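Local coordinates for protein alpha-1,2-mannosyltransferase (Ktr4), putative (Neosartorya fumigata, PDB 7BOP) that belongs to the GT-A clan of glycosyltransferases and binds guanosine-5'-diphosphate and a manganese ion in a shared pocket, at residues A[73-76]-A[77-81]; A[111-114]-A[115-119]; A[81-84]-A[85-89]; A[130-133]-A[134-137]. All coordinates share one frame; numbering follows the deposited sequence.

Contact 1: residues A[73-76]-A[77-81]. With GDP (guanosine-5'-diphosphate), chain H.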
loop_
_atom_site.group_PDB
_atom_site.type_symbol
_atom_site.label_atom_id
_atom_site.label_comp_id
_atom_site.label_asym_id
_atom_site.label_seq_id
_atom_site.Cartn_x
_atom_site.Cartn_y
_atom_site.Cartn_z
ATOM N N SER A 73 1.795 -2.857 11.197
ATOM C CA SER A 73 2.581 -3.825 10.445
ATOM C C SER A 73 2.093 -5.240 10.708
ATOM O O SER A 73 2.033 -5.665 11.863
ATOM C CB SER A 73 4.067 -3.690 10.778
ATOM O OG SER A 73 4.868 -4.530 9.961
ATOM N N LEU A 74 1.705 -5.935 9.636
ATOM C CA LEU A 74 1.501 -7.381 9.666
ATOM C C LEU A 74 2.860 -8.009 9.449
ATOM O O LEU A 74 3.494 -7.777 8.421
ATOM C CB LEU A 74 0.535 -7.834 8.571
ATOM C CG LEU A 74 0.172 -9.329 8.592
ATOM C CD1 LEU A 74 -0.775 -9.665 9.740
ATOM C CD2 LEU A 74 -0.437 -9.744 7.259
ATOM N N VAL A 75 3.327 -8.785 10.422
ATOM C CA VAL A 75 4.705 -9.260 10.412
ATOM C C VAL A 75 4.845 -10.542 11.242
ATOM O O VAL A 75 4.066 -10.783 12.182
ATOM C CB VAL A 75 5.671 -8.132 10.878
ATOM C CG1 VAL A 75 5.363 -7.653 12.299
ATOM C CG2 VAL A 75 7.126 -8.546 10.760
ATOM N N ARG A 76 5.815 -11.364 10.850
ATOM C CA ARG A 76 6.133 -12.623 11.527
ATOM C C ARG A 76 7.271 -12.435 12.535
ATOM O O ARG A 76 8.101 -11.535 12.402
ATOM C CB ARG A 76 6.525 -13.700 10.494
ATOM C CG ARG A 76 5.371 -14.183 9.629
ATOM C CD ARG A 76 5.813 -14.957 8.390
ATOM N NE ARG A 76 6.175 -14.044 7.298
ATOM C CZ ARG A 76 5.972 -14.245 5.990
ATOM N NH1 ARG A 76 5.368 -15.343 5.528
ATOM N NH2 ARG A 76 6.362 -13.303 5.119
ATOM N N ASN A 77 7.314 -13.312 13.538
ATOM C CA ASN A 77 8.427 -13.350 14.490
ATOM C C ASN A 77 9.777 -13.532 13.801
ATOM O O ASN A 77 10.758 -12.906 14.174
ATOM C CB ASN A 77 8.209 -14.472 15.512
ATOM C CG ASN A 77 7.082 -14.162 16.479
ATOM O OD1 ASN A 77 7.136 -13.160 17.194
ATOM N ND2 ASN A 77 6.060 -15.017 16.514
ATOM N N GLU A 78 9.797 -14.339 12.751
ATOM C CA GLU A 78 11.031 -14.664 12.026
ATOM C C GLU A 78 11.587 -13.483 11.201
ATOM O O GLU A 78 12.748 -13.517 10.778
ATOM C CB GLU A 78 10.797 -15.878 11.116
ATOM C CG GLU A 78 10.528 -17.189 11.865
ATOM C CD GLU A 78 9.141 -17.299 12.524
ATOM O OE1 GLU A 78 8.214 -16.501 12.210
ATOM O OE2 GLU A 78 8.981 -18.199 13.384
ATOM N N GLU A 79 10.764 -12.449 10.982
ATOM C CA GLU A 79 11.180 -11.238 10.256
ATOM C C GLU A 79 11.658 -10.115 11.180
ATOM O O GLU A 79 11.865 -8.987 10.730
ATOM C CB GLU A 79 10.024 -10.743 9.368
ATOM C CG GLU A 79 9.599 -11.766 8.323
ATOM C CD GLU A 79 8.325 -11.389 7.588
ATOM O OE1 GLU A 79 7.313 -11.031 8.232
ATOM O OE2 GLU A 79 8.325 -11.498 6.352
ATOM N N LEU A 80 11.888 -10.433 12.457
ATOM C CA LEU A 80 12.240 -9.439 13.457
ATOM C C LEU A 80 13.428 -8.567 13.069
ATOM O O LEU A 80 13.338 -7.341 13.142
ATOM C CB LEU A 80 12.505 -10.121 14.812
ATOM C CG LEU A 80 12.920 -9.237 15.986
ATOM C CD1 LEU A 80 11.931 -8.105 16.213
ATOM C CD2 LEU A 80 13.059 -10.097 17.235
ATOM N N GLU A 81 14.536 -9.176 12.660
ATOM C CA GLU A 81 15.727 -8.381 12.320
ATOM C C GLU A 81 15.457 -7.385 11.177
ATOM O O GLU A 81 15.883 -6.232 11.240
ATOM C CB GLU A 81 16.929 -9.275 11.978
ATOM C CG GLU A 81 17.480 -10.086 13.151
ATOM C CD GLU A 81 18.004 -9.243 14.307
ATOM O OE1 GLU A 81 18.094 -9.789 15.429
ATOM O OE2 GLU A 81 18.321 -8.040 14.118
HETATM P PB GDP H . 5.774 -9.253 -0.644
HETATM O O1B GDP H . 6.947 -10.056 -1.128
HETATM O O2B GDP H . 6.149 -7.897 -0.022
HETATM O O3B GDP H . 4.594 -9.172 -1.593
HETATM O O3A GDP H . 5.236 -10.201 0.563
HETATM P PA GDP H . 5.792 -10.209 2.087
HETATM O O1A GDP H . 6.324 -11.580 2.428
HETATM O O2A GDP H . 6.647 -8.940 2.302
HETATM O "O5'" GDP H . 4.360 -10.085 2.812
HETATM C "C5'" GDP H . 3.650 -8.847 2.842
HETATM C "C4'" GDP H . 3.462 -8.385 4.284
HETATM O "O4'" GDP H . 2.663 -9.345 4.983
HETATM C "C3'" GDP H . 4.751 -8.290 5.089
HETATM O "O3'" GDP H . 4.574 -7.246 6.061
HETATM C "C2'" GDP H . 4.897 -9.656 5.740
HETATM O "O2'" GDP H . 5.624 -9.593 6.967
HETATM C "C1'" GDP H . 3.439 -10.049 5.957
HETATM N N9 GDP H . 3.074 -11.482 5.850
HETATM C C8 GDP H . 3.009 -12.273 4.741
HETATM N N7 GDP H . 2.571 -13.510 5.073
HETATM C C5 GDP H . 2.339 -13.522 6.400
HETATM C C6 GDP H . 1.865 -14.498 7.405
HETATM O O6 GDP H . 1.580 -15.649 7.039
HETATM N N1 GDP H . 1.754 -14.109 8.693
HETATM C C2 GDP H . 2.056 -12.846 9.091
HETATM N N2 GDP H . 1.939 -12.490 10.395
HETATM N N3 GDP H . 2.506 -11.907 8.222
HETATM C C4 GDP H . 2.656 -12.183 6.902
#
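Arg76 and Glu79 face each other round the tight turn that leads from strand 69-74 into helix 80-98, and GDP completes the cluster. Along Arg76, CB lies 3.6 Å from Glu79 OE1, and CG comes against the guanine, 3.6 Å from C2 of GDP. CD follows the base toward C6. A bend at chi3 (-83°) then carries the head group back across the purine, where N7 of GDP lies over one face of the guanidinium, off-centre and 3.4 Å from NH1 of Arg76. NE makes a long, weak bond of 3.4 Å to Glu79 OE1. NH2 ends in the salt bridge, 2.9 Å from Glu79 OE2; it meets that oxygen from above the carboxylate, whose plane stands 82° from the guanidinium. The same NH2 sends a second, weak bond of 3.2 Å to the phosphate oxygen O1A of GDP. Glu79, at the N-cap position of the helix, is held from several sides. Its OE1 accepts the backbone N of Arg76 at 3.0 Å on the anti side and the ribose O2' of GDP at 2.6 Å, while its own backbone N bonds to Arg76 O. Leu74 O takes the neighbouring ribose hydroxyl, O3', and Leu74 CG and CD2 lie over the guanine face turned away from Arg76, near N3, so the base is held between the two side chains. One carboxylate thus reads the ribose while anchoring an arginine that spans base and phosphate, and the positive charge probably offsets both the carboxylate and the diphosphate.

Contact 2: residues A[111-114]-A[115-119]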
loop_
_atom_site.group_PDB
_atom_site.type_symbol
_atom_site.label_atom_id
_atom_site.label_comp_id
_atom_site.label_asym_id
_atom_site.label_seq_id
_atom_site.Cartn_x
_atom_site.Cartn_y
_atom_site.Cartn_z
ATOM N N THR A 111 6.593 -13.373 20.089
ATOM C CA THR A 111 7.506 -13.814 21.143
ATOM C C THR A 111 7.842 -12.662 22.074
ATOM O O THR A 111 7.640 -11.491 21.733
ATOM C CB THR A 111 8.829 -14.381 20.583
ATOM O OG1 THR A 111 9.551 -13.362 19.878
ATOM C CG2 THR A 111 8.569 -15.570 19.663
ATOM N N GLU A 112 8.363 -12.993 23.253
ATOM C CA GLU A 112 8.865 -11.975 24.173
ATOM C C GLU A 112 10.085 -11.248 23.606
ATOM O O GLU A 112 10.237 -10.052 23.831
ATOM C CB GLU A 112 9.179 -12.579 25.554
ATOM C CG GLU A 112 7.945 -13.088 26.291
ATOM C CD GLU A 112 6.898 -12.004 26.516
ATOM O OE1 GLU A 112 7.273 -10.895 26.954
ATOM O OE2 GLU A 112 5.703 -12.253 26.244
ATOM N N GLU A 113 10.937 -11.959 22.868
ATOM C CA GLU A 113 12.073 -11.337 22.175
ATOM C C GLU A 113 11.596 -10.266 21.159
ATOM O O GLU A 113 12.170 -9.181 21.085
ATOM C CB GLU A 113 12.915 -12.403 21.462
ATOM C CG GLU A 113 14.258 -11.919 20.905
ATOM C CD GLU A 113 14.867 -12.858 19.858
ATOM O OE1 GLU A 113 15.887 -12.482 19.244
ATOM O OE2 GLU A 113 14.339 -13.973 19.628
ATOM N N PHE A 114 10.555 -10.587 20.392
ATOM C CA PHE A 114 9.962 -9.642 19.432
ATOM C C PHE A 114 9.496 -8.366 20.141
ATOM O O PHE A 114 9.805 -7.257 19.706
ATOM C CB PHE A 114 8.785 -10.293 18.685
ATOM C CG PHE A 114 8.176 -9.413 17.616
ATOM C CD1 PHE A 114 7.231 -8.437 17.942
ATOM C CD2 PHE A 114 8.541 -9.567 16.278
ATOM C CE1 PHE A 114 6.670 -7.628 16.959
ATOM C CE2 PHE A 114 7.987 -8.758 15.296
ATOM C CZ PHE A 114 7.053 -7.793 15.635
ATOM N N LYS A 115 8.764 -8.533 21.240
ATOM C CA LYS A 115 8.241 -7.389 21.987
ATOM C C LYS A 115 9.351 -6.507 22.554
ATOM O O LYS A 115 9.264 -5.283 22.471
ATOM C CB LYS A 115 7.313 -7.841 23.114
ATOM C CG LYS A 115 6.045 -8.506 22.629
ATOM C CD LYS A 115 5.290 -9.157 23.770
ATOM C CE LYS A 115 4.119 -9.953 23.239
ATOM N NZ LYS A 115 3.335 -10.542 24.351
ATOM N N LYS A 116 10.386 -7.125 23.117
ATOM C CA LYS A 116 11.489 -6.378 23.730
ATOM C C LYS A 116 12.302 -5.609 22.684
ATOM O O LYS A 116 12.601 -4.431 22.864
ATOM C CB LYS A 116 12.406 -7.323 24.528
ATOM C CG LYS A 116 13.724 -6.713 25.003
ATOM C CD LYS A 116 14.559 -7.709 25.806
ATOM C CE LYS A 116 14.088 -7.831 27.250
ATOM N NZ LYS A 116 14.318 -6.586 28.042
ATOM N N ARG A 117 12.667 -6.295 21.606
ATOM C CA ARG A 117 13.490 -5.705 20.558
ATOM C C ARG A 117 12.773 -4.551 19.833
ATOM O O ARG A 117 13.389 -3.535 19.551
ATOM C CB ARG A 117 13.918 -6.775 19.555
ATOM C CG ARG A 117 14.870 -7.826 20.117
ATOM C CD ARG A 117 16.260 -7.283 20.346
ATOM N NE ARG A 117 16.772 -6.535 19.198
ATOM C CZ ARG A 117 17.195 -7.069 18.052
ATOM N NH1 ARG A 117 17.172 -8.389 17.840
ATOM N NH2 ARG A 117 17.638 -6.263 17.094
ATOM N N THR A 118 11.480 -4.711 19.553
ATOM C CA THR A 118 10.700 -3.660 18.880
ATOM C C THR A 118 10.495 -2.411 19.749
ATOM O O THR A 118 10.745 -1.290 19.296
ATOM C CB THR A 118 9.340 -4.185 18.362
ATOM O OG1 THR A 118 8.607 -4.836 19.413
ATOM C CG2 THR A 118 9.550 -5.157 17.212
ATOM N N GLN A 119 10.080 -2.596 21.001
ATOM C CA GLN A 119 9.883 -1.465 21.924
ATOM C C GLN A 119 11.189 -0.705 22.197
ATOM O O GLN A 119 11.163 0.503 22.410
ATOM C CB GLN A 119 9.214 -1.935 23.235
ATOM C CG GLN A 119 8.851 -0.832 24.224
ATOM C CD GLN A 119 7.821 0.159 23.696
ATOM O OE1 GLN A 119 6.620 -0.087 23.763
ATOM N NE2 GLN A 119 8.290 1.302 23.198
#
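Phe114 and Thr118 meet one turn apart on helix 112-119, methyl over ring. Thr118 CG2 sits 4.0 Å from the Phe114 ring centroid and 18° off the ring normal, a CH-pi contact displaced toward the CE1 side. The rotation of Thr118 that places this methyl beside its own backbone N also sets OG1 between N and the carbonyl carbon (chi1 53°), and from there the hydroxyl bonds back to Phe114 O at 2.7 Å. Thr118 N reaches the same carbonyl oxygen at 3.1 Å from the opposite face of its plane, giving Phe114 O two donors. Thr118 OG1 also engages Tyr128 OH on strand 126-130. Away from the ring, Lys115 runs extended past Thr111 O, its CG 3.5 Å from that oxygen, to the curled end of Glu112. The two chains lie aslant, and their salt bridge is long and weak, with Lys115 NZ 3.5 Å from Glu112 OE2. Thr111 is the N-cap: its OG1 accepts Phe114 N at 3.0 Å. Arg117, bent at chi2 and chi3, turns its head to Glu81 on helix 80-98, its salt-bridge partner. The ring is wedged further by a stack on Phe110 and an edge-to-face contact with Phe104. Chemistry is divided round the helix: the aromatic face is buried and the threonine hydroxyl bonded to both Phe114 O and Tyr128 OH, whereas the Glu112-Lys115 pair at the outer surface probably adds little binding strength.

Contact 3: residues A[81-84]-A[85-89]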
loop_
_atom_site.group_PDB
_atom_site.type_symbol
_atom_site.label_atom_id
_atom_site.label_comp_id
_atom_site.label_asym_id
_atom_site.label_seq_id
_atom_site.Cartn_x
_atom_site.Cartn_y
_atom_site.Cartn_z
ATOM N N GLU A 81 14.536 -9.176 12.660
ATOM C CA GLU A 81 15.727 -8.381 12.320
ATOM C C GLU A 81 15.457 -7.385 11.177
ATOM O O GLU A 81 15.883 -6.232 11.240
ATOM C CB GLU A 81 16.929 -9.275 11.978
ATOM C CG GLU A 81 17.480 -10.086 13.151
ATOM C CD GLU A 81 18.004 -9.243 14.307
ATOM O OE1 GLU A 81 18.094 -9.789 15.429
ATOM O OE2 GLU A 81 18.321 -8.040 14.118
ATOM N N ASP A 82 14.743 -7.832 10.152
ATOM C CA ASP A 82 14.371 -6.948 9.039
ATOM C C ASP A 82 13.374 -5.870 9.477
ATOM O O ASP A 82 13.454 -4.734 9.004
ATOM C CB ASP A 82 13.806 -7.756 7.871
ATOM C CG ASP A 82 14.875 -8.573 7.143
ATOM O OD1 ASP A 82 16.066 -8.235 7.215
ATOM O OD2 ASP A 82 14.510 -9.549 6.470
ATOM N N LEU A 83 12.447 -6.220 10.370
ATOM C CA LEU A 83 11.540 -5.228 10.955
ATOM C C LEU A 83 12.320 -4.147 11.709
ATOM O O LEU A 83 12.078 -2.949 11.523
ATOM C CB LEU A 83 10.505 -5.893 11.879
ATOM C CG LEU A 83 9.511 -4.946 12.572
ATOM C CD1 LEU A 83 8.617 -4.237 11.562
ATOM C CD2 LEU A 83 8.665 -5.700 13.574
ATOM N N ILE A 84 13.276 -4.561 12.535
ATOM C CA ILE A 84 14.110 -3.612 13.294
ATOM C C ILE A 84 14.851 -2.619 12.366
ATOM O O ILE A 84 14.877 -1.425 12.655
ATOM C CB ILE A 84 15.122 -4.341 14.230
ATOM C CG1 ILE A 84 14.409 -5.164 15.326
ATOM C CG2 ILE A 84 16.116 -3.364 14.854
ATOM C CD1 ILE A 84 13.479 -4.411 16.245
ATOM N N SER A 85 15.444 -3.096 11.268
ATOM C CA SER A 85 16.073 -2.201 10.285
ATOM C C SER A 85 15.090 -1.136 9.783
ATOM O O SER A 85 15.414 0.041 9.702
ATOM C CB SER A 85 16.591 -2.990 9.083
ATOM O OG SER A 85 17.630 -3.855 9.481
ATOM N N THR A 86 13.884 -1.574 9.463
ATOM C CA THR A 86 12.842 -0.675 8.998
ATOM C C THR A 86 12.425 0.351 10.053
ATOM O O THR A 86 12.306 1.534 9.754
ATOM C CB THR A 86 11.624 -1.476 8.531
ATOM O OG1 THR A 86 12.021 -2.291 7.417
ATOM C CG2 THR A 86 10.474 -0.543 8.146
ATOM N N MET A 87 12.207 -0.115 11.277
ATOM C CA MET A 87 11.858 0.765 12.395
ATOM C C MET A 87 12.913 1.848 12.602
ATOM O O MET A 87 12.569 3.010 12.790
ATOM C CB MET A 87 11.694 -0.045 13.677
ATOM C CG MET A 87 10.457 -0.914 13.726
ATOM S SD MET A 87 10.225 -1.674 15.355
ATOM C CE MET A 87 9.735 -0.255 16.325
ATOM N N LYS A 88 14.195 1.470 12.542
ATOM C CA LYS A 88 15.290 2.436 12.688
ATOM C C LYS A 88 15.189 3.561 11.661
ATOM O O LYS A 88 15.372 4.726 11.998
ATOM C CB LYS A 88 16.663 1.764 12.576
ATOM C CG LYS A 88 17.068 0.981 13.817
ATOM C CD LYS A 88 18.406 0.277 13.601
ATOM C CE LYS A 88 18.812 -0.554 14.812
ATOM N NZ LYS A 88 19.067 0.300 16.006
ATOM N N ASP A 89 14.887 3.203 10.415
ATOM C CA ASP A 89 14.752 4.200 9.349
ATOM C C ASP A 89 13.545 5.095 9.574
ATOM O O ASP A 89 13.644 6.318 9.441
ATOM C CB ASP A 89 14.613 3.529 7.972
ATOM C CG ASP A 89 15.948 3.093 7.362
ATOM O OD1 ASP A 89 17.024 3.233 7.984
ATOM O OD2 ASP A 89 15.907 2.630 6.205
#
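Ile84 touches Lys88 and Met87 on successive positions of helix 80-98. Its CG2 branch, anti to the backbone N, meets the aliphatic part of Lys88 at CE, 3.9 Å away, and its CD1 approaches Met87 SD at 4.3 Å. Leu83, beside Ile84 on the preceding turn, also meets Met87, with the two CG atoms 4.3 Å apart. Lys88 CG also brushes Ile84 O as the chain passes across it; the chain then bends at chi4 and NZ turns off to a salt bridge with Glu121. The backbone beneath is regular: Met87 N bonds to Leu83 O at 2.8 Å and Lys88 N to Ile84 O at 3.0 Å. Ser85 OG folds back on Glu81 O, a weak bond of 3.4 Å added to the one from Ser85 N. Thr86 OG1, 3.2 Å from Asp82 O, has its stronger partner outside the helix in Val197 N, which tethers this side of the helix to the chain just before strand 198-199. Asp89 makes a similar link one turn later, its OD2 bonded to Phe199 N. The apolar side faces elsewhere: Leu83 packs on Phe114 and Thr118 of helix 112-119, Ile84 on Arg117 of the same helix, and Leu83 and Met87 on Phe104 of strand 102-106. Helix 80-98 is the crossover of a beta-alpha-beta unit, lying between helix 112-119, the parallel strands and the segment that runs into strand 198-199.

Contact 4: residues A[130-133]-A[134-137]. With GDP (guanosine-5'-diphosphate), chain H.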
loop_
_atom_site.group_PDB
_atom_site.type_symbol
_atom_site.label_atom_id
_atom_site.label_comp_id
_atom_site.label_asym_id
_atom_site.label_seq_id
_atom_site.Cartn_x
_atom_site.Cartn_y
_atom_site.Cartn_z
ATOM N N GLN A 130 -2.995 -10.102 17.848
ATOM C CA GLN A 130 -3.153 -11.312 17.073
ATOM C C GLN A 130 -4.348 -11.146 16.163
ATOM O O GLN A 130 -5.366 -10.583 16.568
ATOM C CB GLN A 130 -3.338 -12.530 17.974
ATOM C CG GLN A 130 -3.096 -13.837 17.240
ATOM C CD GLN A 130 -3.142 -15.049 18.151
ATOM O OE1 GLN A 130 -3.563 -14.951 19.297
ATOM N NE2 GLN A 130 -2.714 -16.201 17.636
ATOM N N VAL A 131 -4.225 -11.640 14.936
ATOM C CA VAL A 131 -5.343 -11.626 13.999
ATOM C C VAL A 131 -6.321 -12.730 14.413
ATOM O O VAL A 131 -5.903 -13.860 14.564
ATOM C CB VAL A 131 -4.871 -11.881 12.550
ATOM C CG1 VAL A 131 -6.067 -11.961 11.605
ATOM C CG2 VAL A 131 -3.902 -10.781 12.111
ATOM N N PRO A 132 -7.619 -12.411 14.587
ATOM C CA PRO A 132 -8.560 -13.494 14.947
ATOM C C PRO A 132 -8.688 -14.552 13.843
ATOM O O PRO A 132 -8.581 -14.218 12.659
ATOM C CB PRO A 132 -9.904 -12.772 15.157
ATOM C CG PRO A 132 -9.642 -11.313 15.053
ATOM C CD PRO A 132 -8.274 -11.096 14.479
ATOM N N LYS A 133 -8.928 -15.802 14.236
ATOM C CA LYS A 133 -9.087 -16.927 13.301
ATOM C C LYS A 133 -10.086 -16.614 12.194
ATOM O O LYS A 133 -9.835 -16.909 11.025
ATOM C CB LYS A 133 -9.534 -18.216 14.025
ATOM C CG LYS A 133 -8.423 -18.970 14.757
ATOM C CD LYS A 133 -8.322 -18.606 16.242
ATOM C CE LYS A 133 -7.083 -19.202 16.905
ATOM N NZ LYS A 133 -5.838 -18.436 16.594
ATOM N N GLU A 134 -11.206 -16.006 12.560
ATOM C CA GLU A 134 -12.240 -15.630 11.583
ATOM C C GLU A 134 -11.805 -14.568 10.547
ATOM O O GLU A 134 -12.448 -14.427 9.509
ATOM C CB GLU A 134 -13.545 -15.198 12.289
ATOM C CG GLU A 134 -13.486 -13.888 13.080
ATOM C CD GLU A 134 -13.274 -14.059 14.585
ATOM O OE1 GLU A 134 -12.607 -15.041 15.015
ATOM O OE2 GLU A 134 -13.765 -13.180 15.339
ATOM N N HIS A 135 -10.740 -13.817 10.841
ATOM C CA HIS A 135 -10.152 -12.856 9.898
ATOM C C HIS A 135 -8.964 -13.403 9.107
ATOM O O HIS A 135 -8.429 -12.694 8.256
ATOM C CB HIS A 135 -9.687 -11.599 10.641
ATOM C CG HIS A 135 -10.798 -10.779 11.205
ATOM N ND1 HIS A 135 -10.573 -9.710 12.044
ATOM C CD2 HIS A 135 -12.141 -10.866 11.056
ATOM C CE1 HIS A 135 -11.730 -9.167 12.380
ATOM N NE2 HIS A 135 -12.696 -9.853 11.798
ATOM N N TRP A 136 -8.542 -14.633 9.399
ATOM C CA TRP A 136 -7.349 -15.241 8.803
ATOM C C TRP A 136 -7.642 -16.536 8.062
ATOM O O TRP A 136 -7.147 -16.727 6.952
ATOM C CB TRP A 136 -6.297 -15.527 9.879
ATOM C CG TRP A 136 -4.951 -15.896 9.322
ATOM C CD1 TRP A 136 -4.350 -17.118 9.358
ATOM C CD2 TRP A 136 -4.042 -15.018 8.646
ATOM N NE1 TRP A 136 -3.116 -17.058 8.745
ATOM C CE2 TRP A 136 -2.904 -15.779 8.301
ATOM C CE3 TRP A 136 -4.079 -13.660 8.301
ATOM C CZ2 TRP A 136 -1.810 -15.229 7.621
ATOM C CZ3 TRP A 136 -2.986 -13.108 7.627
ATOM C CH2 TRP A 136 -1.869 -13.900 7.291
ATOM N N ASP A 137 -8.396 -17.444 8.691
ATOM C CA ASP A 137 -8.767 -18.716 8.051
ATOM C C ASP A 137 -9.563 -18.461 6.777
ATOM O O ASP A 137 -10.357 -17.523 6.733
ATOM C CB ASP A 137 -9.618 -19.595 8.982
ATOM C CG ASP A 137 -8.844 -20.129 10.184
ATOM O OD1 ASP A 137 -7.606 -19.990 10.252
ATOM O OD2 ASP A 137 -9.500 -20.690 11.081
HETATM P PB GDP H . 5.774 -9.253 -0.644
HETATM O O1B GDP H . 6.947 -10.056 -1.128
HETATM O O2B GDP H . 6.149 -7.897 -0.022
HETATM O O3B GDP H . 4.594 -9.172 -1.593
HETATM O O3A GDP H . 5.236 -10.201 0.563
HETATM P PA GDP H . 5.792 -10.209 2.087
HETATM O O1A GDP H . 6.324 -11.580 2.428
HETATM O O2A GDP H . 6.647 -8.940 2.302
HETATM O "O5'" GDP H . 4.360 -10.085 2.812
HETATM C "C5'" GDP H . 3.650 -8.847 2.842
HETATM C "C4'" GDP H . 3.462 -8.385 4.284
HETATM O "O4'" GDP H . 2.663 -9.345 4.983
HETATM C "C3'" GDP H . 4.751 -8.290 5.089
HETATM O "O3'" GDP H . 4.574 -7.246 6.061
HETATM C "C2'" GDP H . 4.897 -9.656 5.740
HETATM O "O2'" GDP H . 5.624 -9.593 6.967
HETATM C "C1'" GDP H . 3.439 -10.049 5.957
HETATM N N9 GDP H . 3.074 -11.482 5.850
HETATM C C8 GDP H . 3.009 -12.273 4.741
HETATM N N7 GDP H . 2.571 -13.510 5.073
HETATM C C5 GDP H . 2.339 -13.522 6.400
HETATM C C6 GDP H . 1.865 -14.498 7.405
HETATM O O6 GDP H . 1.580 -15.649 7.039
HETATM N N1 GDP H . 1.754 -14.109 8.693
HETATM C C2 GDP H . 2.056 -12.846 9.091
HETATM N N2 GDP H . 1.939 -12.490 10.395
HETATM N N3 GDP H . 2.506 -11.907 8.222
HETATM C C4 GDP H . 2.656 -12.183 6.902
#
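Val131 and Trp136 are brought together by similar first torsions: Val131 CG1 stands opposite its backbone N (chi1 176°), and Trp136 CG does the same (chi1 -169°). Val131 CG1 therefore drops onto the turn that follows, 4.0 Å from Trp136 CB and 3.8 Å from His135 CB, while the indole continues toward GDP, roughly at right angles to the valine. His135 swings the other way (chi1 -68°) and lays its ring obliquely beside the proline, ND1 of His135 lying 3.5 Å from CG of Pro132. Glu134 curls back along the other part of that proline, its OE1 3.5 Å from Pro132 CB. The backbone makes a single weakly bonded helical turn directly after strand 126-130, a parallel strand of the main sheet of this GT-A fold, so the turn sits at the C-terminal end of that strand, on the nucleotide side. Pro132 O accepts His135 N at 2.9 Å from well above the carbonyl plane. Lys133 O takes two donors: Asp137 N at 2.8 Å, nearly straight down its C=O bond, and Trp136 N from above its plane. The Lys133 and Asp137 side chains run side by side, in touch near CB of the lysine, although their charged ends stay apart. Helix 165-177 backs the turn, with Trp173 against both Val131 and Trp136 and Gln169 NE2 bonded to Trp136 O. At the pocket, O6 of GDP lies at the indole edge, close to the ring plane and 3.5 Å from Trp136 CZ2.

How the contacts relate
From the N terminus, contact 1 turns the chain out of strand 69-74, and contact 3 continues from it along helix 80-98, the two sharing Glu81. Contact 2 follows on helix 112-119 after strand 102-106, and contact 4 comes last, beyond strand 126-130. All are local contacts that follow one another along the chain; none nests within or crosses another. Together they span two consecutive beta-alpha-beta units. Contacts 1 and 2 meet where Asn77 OD1 probably bonds to Thr111 N, and contacts 2 and 3 join the two crossover helices. Contact 4 reaches contact 1 through Leu74, which packs against Val131 and Trp136, and both border GDP. Contact 4 touches neither contact 2 nor contact 3.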